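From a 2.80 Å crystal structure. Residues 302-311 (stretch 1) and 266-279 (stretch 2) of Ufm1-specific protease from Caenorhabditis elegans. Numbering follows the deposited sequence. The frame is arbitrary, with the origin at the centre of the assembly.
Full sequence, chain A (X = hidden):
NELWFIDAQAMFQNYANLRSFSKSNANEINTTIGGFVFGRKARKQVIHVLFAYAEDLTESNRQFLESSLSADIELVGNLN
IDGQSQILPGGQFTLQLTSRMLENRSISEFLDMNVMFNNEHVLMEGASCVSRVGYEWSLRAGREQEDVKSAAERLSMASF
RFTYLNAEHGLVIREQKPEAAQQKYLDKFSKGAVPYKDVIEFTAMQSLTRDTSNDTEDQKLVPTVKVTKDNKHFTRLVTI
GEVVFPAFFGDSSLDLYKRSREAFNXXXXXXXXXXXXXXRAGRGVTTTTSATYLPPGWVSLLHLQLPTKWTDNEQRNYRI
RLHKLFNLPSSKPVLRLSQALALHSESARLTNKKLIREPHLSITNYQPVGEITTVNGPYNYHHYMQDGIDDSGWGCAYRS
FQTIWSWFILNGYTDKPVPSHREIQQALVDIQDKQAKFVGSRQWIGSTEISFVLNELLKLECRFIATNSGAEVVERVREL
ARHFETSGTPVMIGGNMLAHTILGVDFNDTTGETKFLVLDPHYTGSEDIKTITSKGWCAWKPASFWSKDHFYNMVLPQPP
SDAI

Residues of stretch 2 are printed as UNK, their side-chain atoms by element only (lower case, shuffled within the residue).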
# COMPACT_ATOMS: atom_id res chain seq x y z
N LEU A 302 4.16 6.09 1.72
CA LEU A 302 3.56 7.22 2.43
C LEU A 302 3.69 6.95 3.92
O LEU A 302 3.36 5.86 4.38
CB LEU A 302 2.07 7.32 2.09
CG LEU A 302 1.17 8.23 2.92
CD1 LEU A 302 1.40 9.69 2.64
CD2 LEU A 302 -0.23 7.92 2.59
N HIS A 303 4.16 7.94 4.67
CA HIS A 303 4.54 7.72 6.06
C HIS A 303 3.74 8.62 6.97
O HIS A 303 3.71 9.82 6.79
CB HIS A 303 6.01 8.03 6.25
CG HIS A 303 6.88 7.44 5.19
ND1 HIS A 303 7.66 6.33 5.41
CD2 HIS A 303 7.10 7.81 3.91
CE1 HIS A 303 8.32 6.05 4.31
NE2 HIS A 303 8.00 6.93 3.38
N LEU A 304 3.09 8.05 7.97
CA LEU A 304 2.19 8.85 8.77
C LEU A 304 2.20 8.42 10.22
O LEU A 304 2.26 7.23 10.54
CB LEU A 304 0.77 8.75 8.23
CG LEU A 304 0.50 9.22 6.81
CD1 LEU A 304 -0.91 8.86 6.41
CD2 LEU A 304 0.73 10.72 6.69
N GLN A 305 2.17 9.43 11.09
CA GLN A 305 1.89 9.25 12.51
C GLN A 305 0.38 9.41 12.65
O GLN A 305 -0.17 10.44 12.24
CB GLN A 305 2.60 10.32 13.31
CG GLN A 305 4.06 10.35 13.02
CD GLN A 305 4.68 9.03 13.37
OE1 GLN A 305 5.05 8.26 12.50
NE2 GLN A 305 4.76 8.74 14.67
N LEU A 306 -0.28 8.37 13.17
CA LEU A 306 -1.75 8.35 13.23
C LEU A 306 -2.30 8.64 14.64
O LEU A 306 -1.87 8.03 15.62
CB LEU A 306 -2.26 7.01 12.75
CG LEU A 306 -1.98 6.70 11.29
CD1 LEU A 306 -2.45 5.31 11.01
CD2 LEU A 306 -2.70 7.71 10.43
N PRO A 307 -3.25 9.58 14.73
CA PRO A 307 -3.86 9.93 16.02
C PRO A 307 -4.86 8.87 16.48
O PRO A 307 -6.06 9.01 16.26
CB PRO A 307 -4.57 11.26 15.73
CG PRO A 307 -4.78 11.28 14.25
CD PRO A 307 -3.65 10.48 13.64
N THR A 308 -4.38 7.81 17.12
CA THR A 308 -5.23 6.67 17.44
C THR A 308 -5.93 6.71 18.81
O THR A 308 -6.66 5.77 19.18
CB THR A 308 -4.46 5.35 17.33
OG1 THR A 308 -3.12 5.54 17.83
CG2 THR A 308 -4.44 4.88 15.88
N LYS A 309 -5.72 7.78 19.57
CA LYS A 309 -6.45 7.96 20.82
C LYS A 309 -7.59 8.95 20.66
O LYS A 309 -8.29 9.23 21.61
CB LYS A 309 -5.52 8.39 21.95
CG LYS A 309 -4.64 7.25 22.49
CD LYS A 309 -5.46 6.08 23.04
CE LYS A 309 -4.57 4.95 23.54
NZ LYS A 309 -5.36 3.83 24.16
N TRP A 310 -7.78 9.47 19.45
CA TRP A 310 -8.98 10.24 19.12
C TRP A 310 -10.22 9.32 19.10
O TRP A 310 -10.12 8.08 19.17
CB TRP A 310 -8.83 10.95 17.77
CG TRP A 310 -7.83 12.10 17.74
CD1 TRP A 310 -7.07 12.55 18.77
CD2 TRP A 310 -7.51 12.94 16.62
NE1 TRP A 310 -6.29 13.62 18.37
CE2 TRP A 310 -6.55 13.87 17.05
CE3 TRP A 310 -7.94 12.99 15.29
CZ2 TRP A 310 -6.01 14.83 16.20
CZ3 TRP A 310 -7.41 13.95 14.45
CH2 TRP A 310 -6.46 14.85 14.91
N THR A 311 -11.41 9.92 18.99
CA THR A 311 -12.63 9.12 18.86
C THR A 311 -12.65 8.45 17.49
O THR A 311 -12.11 9.01 16.53
CB THR A 311 -13.91 9.98 18.96
OG1 THR A 311 -14.14 10.66 17.72
CG2 THR A 311 -13.79 10.99 20.09
N UNK A 266 11.52 13.64 9.55
CA UNK A 266 10.18 13.84 8.99
C UNK A 266 9.12 13.19 9.86
O UNK A 266 8.04 13.74 10.05
c UNK A 266 10.65 13.69 5.18
c UNK A 266 10.96 14.04 6.59
n UNK A 266 12.21 15.06 2.18
n UNK A 266 10.84 13.27 2.39
n UNK A 266 11.43 14.50 4.26
c UNK A 266 11.49 14.28 2.95
c UNK A 266 10.11 13.28 7.57
N UNK A 267 9.42 12.02 10.38
CA UNK A 267 8.51 11.36 11.29
C UNK A 267 8.27 12.17 12.55
O UNK A 267 7.17 12.17 13.09
n UNK A 267 6.41 5.62 8.51
c UNK A 267 6.41 6.52 9.49
c UNK A 267 7.63 8.24 10.75
n UNK A 267 7.50 7.22 9.72
c UNK A 267 8.95 8.95 10.63
c UNK A 267 9.06 9.99 11.68
n UNK A 267 5.31 6.71 10.22
N UNK A 268 9.32 12.83 13.06
CA UNK A 268 9.16 13.66 14.25
C UNK A 268 8.28 14.87 13.92
O UNK A 268 7.31 15.13 14.62
c UNK A 268 10.49 14.10 14.80
N UNK A 269 8.60 15.58 12.84
CA UNK A 269 7.78 16.69 12.40
C UNK A 269 6.33 16.28 12.16
O UNK A 269 5.41 17.04 12.46
n UNK A 269 10.54 17.91 10.23
c UNK A 269 8.36 17.28 11.12
o UNK A 269 10.17 18.21 12.43
c UNK A 269 9.77 17.84 11.32
N UNK A 270 6.12 15.08 11.63
CA UNK A 270 4.79 14.58 11.40
C UNK A 270 4.04 14.37 12.70
O UNK A 270 2.87 14.70 12.78
c UNK A 270 3.56 13.02 9.82
o UNK A 270 2.61 12.38 10.29
c UNK A 270 4.83 13.26 10.63
n UNK A 270 3.54 13.55 8.59
N UNK A 271 4.72 13.83 13.71
CA UNK A 271 4.15 13.61 15.05
C UNK A 271 3.81 14.94 15.69
O UNK A 271 2.76 15.11 16.31
o UNK A 271 5.48 11.62 15.46
c UNK A 271 5.15 12.92 15.98
c UNK A 271 4.59 12.79 17.40
N UNK A 272 4.73 15.88 15.52
CA UNK A 272 4.59 17.23 16.00
C UNK A 272 3.32 17.83 15.43
O UNK A 272 2.45 18.31 16.16
c UNK A 272 5.81 18.04 15.58
c UNK A 272 3.89 21.16 14.82
c UNK A 272 5.78 19.52 15.97
s UNK A 272 5.61 20.71 14.61
N UNK A 273 3.20 17.78 14.11
CA UNK A 273 2.05 18.38 13.45
C UNK A 273 0.70 17.75 13.81
O UNK A 273 -0.29 18.46 13.96
c UNK A 273 5.31 19.19 9.68
s UNK A 273 3.54 19.45 9.67
c UNK A 273 2.26 18.41 11.93
c UNK A 273 3.21 19.49 11.46
N UNK A 274 0.64 16.43 13.97
CA UNK A 274 -0.64 15.80 14.27
C UNK A 274 -1.03 16.15 15.68
O UNK A 274 -2.18 16.44 15.98
c UNK A 274 -0.58 14.27 14.15
c UNK A 274 -1.95 13.68 14.33
c UNK A 274 -0.08 13.86 12.80
N UNK A 275 -0.04 16.13 16.56
CA UNK A 275 -0.24 16.46 17.97
C UNK A 275 -0.76 17.88 18.17
O UNK A 275 -1.79 18.06 18.80
c UNK A 275 0.87 16.73 20.17
c UNK A 275 1.06 16.28 18.75
o UNK A 275 1.41 14.89 18.73
N UNK A 276 -0.05 18.86 17.63
CA UNK A 276 -0.49 20.25 17.66
C UNK A 276 -1.93 20.37 17.17
O UNK A 276 -2.77 20.95 17.84
c UNK A 276 -0.29 22.47 16.45
c UNK A 276 0.43 21.19 16.84
c UNK A 276 1.68 21.51 17.62
N UNK A 277 -2.22 19.81 16.00
CA UNK A 277 -3.57 19.78 15.44
C UNK A 277 -4.62 19.32 16.44
O UNK A 277 -5.66 19.95 16.59
c UNK A 277 -4.80 19.10 13.32
c UNK A 277 -3.59 18.87 14.21
o UNK A 277 -4.89 20.14 12.66
n UNK A 277 -5.73 18.13 13.27
N UNK A 278 -4.37 18.21 17.11
CA UNK A 278 -5.32 17.70 18.09
C UNK A 278 -5.45 18.59 19.33
O UNK A 278 -6.48 18.61 20.00
N UNK A 279 -4.38 19.30 19.66
CA UNK A 279 -4.39 20.24 20.77
C UNK A 279 -5.29 21.43 20.44
O UNK A 279 -6.20 21.74 21.19
c UNK A 279 -2.98 22.04 21.84
c UNK A 279 -2.20 19.68 21.88
c UNK A 279 -2.97 20.73 21.08
c UNK A 279 -0.77 20.11 22.11

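Position 266 opens the helical segment with seven side-chain atoms: three carbons, a nitrogen, then a carbon carrying two more nitrogens. That terminal group is a guanidinium, so the residue is Arg-266; its side chain makes no contact with stretch 1, and its nitrogens are satisfied elsewhere in the structure.

Position 267 repeats the pattern of three carbons, a nitrogen and a carbon bearing two nitrogens. One terminal nitrogen lies 2.8 Å from Gln-305 OE1 and 3.1 Å from Leu-304 O, and the other 3.3 Å from His-303 CB. This is Arg-267. Its CA-to-CB bond points sideways, yet its end comes nearer the strand. NH1 donates to Gln-305 OE1 at 2.8 Å with an angle of 164°, and His-303 CB sits over one face of the guanidinium.

Position 268 has a single carbon, hence Ala-268, pointing away. Position 269 has two carbons, the second carrying one oxygen and one nitrogen. Such an amide on so short a chain gives Asn-269, also directed away.

Position 270 has the same four atoms but points toward the strand, and its oxygen lies 3.1 Å from Gln-305 N. It is Asn-270, with chi1 at t. Gln-305 N donates to Asn-270 OD1 along an almost straight line (173°), so a side chain of the helix binds the strand backbone.

At 271 one carbon carries an oxygen, 3.1 Å from Gln-305 NE2, and a carbon: Thr-271. Its OG1 donates to Arg-267 O at 3.0 Å, one turn back.

Positions 272 and 273 each show two carbons, a sulfur and a final carbon without branching: Met-272 and Met-273. Both side chains are out of reach of stretch 1.

Position 274 has three carbons forked at the first, with one branch 3.7 Å from Pro-307 CD and the other 3.5 Å from Gln-305 O. It is Val-274, and CG1 makes the apolar contact with Pro-307.

Position 275 again has one carbon bearing an oxygen and a carbon. Thr-275 points away, its OG1 donating to Thr-271 O at 2.8 Å. Position 276, three carbons forked at the first, is Val-276 and out of reach.

Position 277 has two carbons, the second carrying an oxygen and a nitrogen, the nitrogen 3.7 Å from Trp-310 CH2 near the ring plane. This is Asn-277, with ND2 at the indole edge. Position 278 has no side-chain atoms, and its CA lies 3.5 Å from Trp-310 CZ2; it is Gly-278, and an ideal CB would clash with CZ2 at 3.0 Å. Position 279 has four carbons forked at the first, one arm two carbons long: Ile-279, pointing away.

The contact thus changes character along its length. Strand and helix axes cross at -43° and approach to 7.6 Å. Gln-305, with the largest covered area, anchors the polar end through its backbone N and side-chain OE1. Beyond it, Val-274 packs against Pro-307, and Trp-310 lies close to Gly-278.

Stretch 2 (266-279) RRANNTMMVTVNGI
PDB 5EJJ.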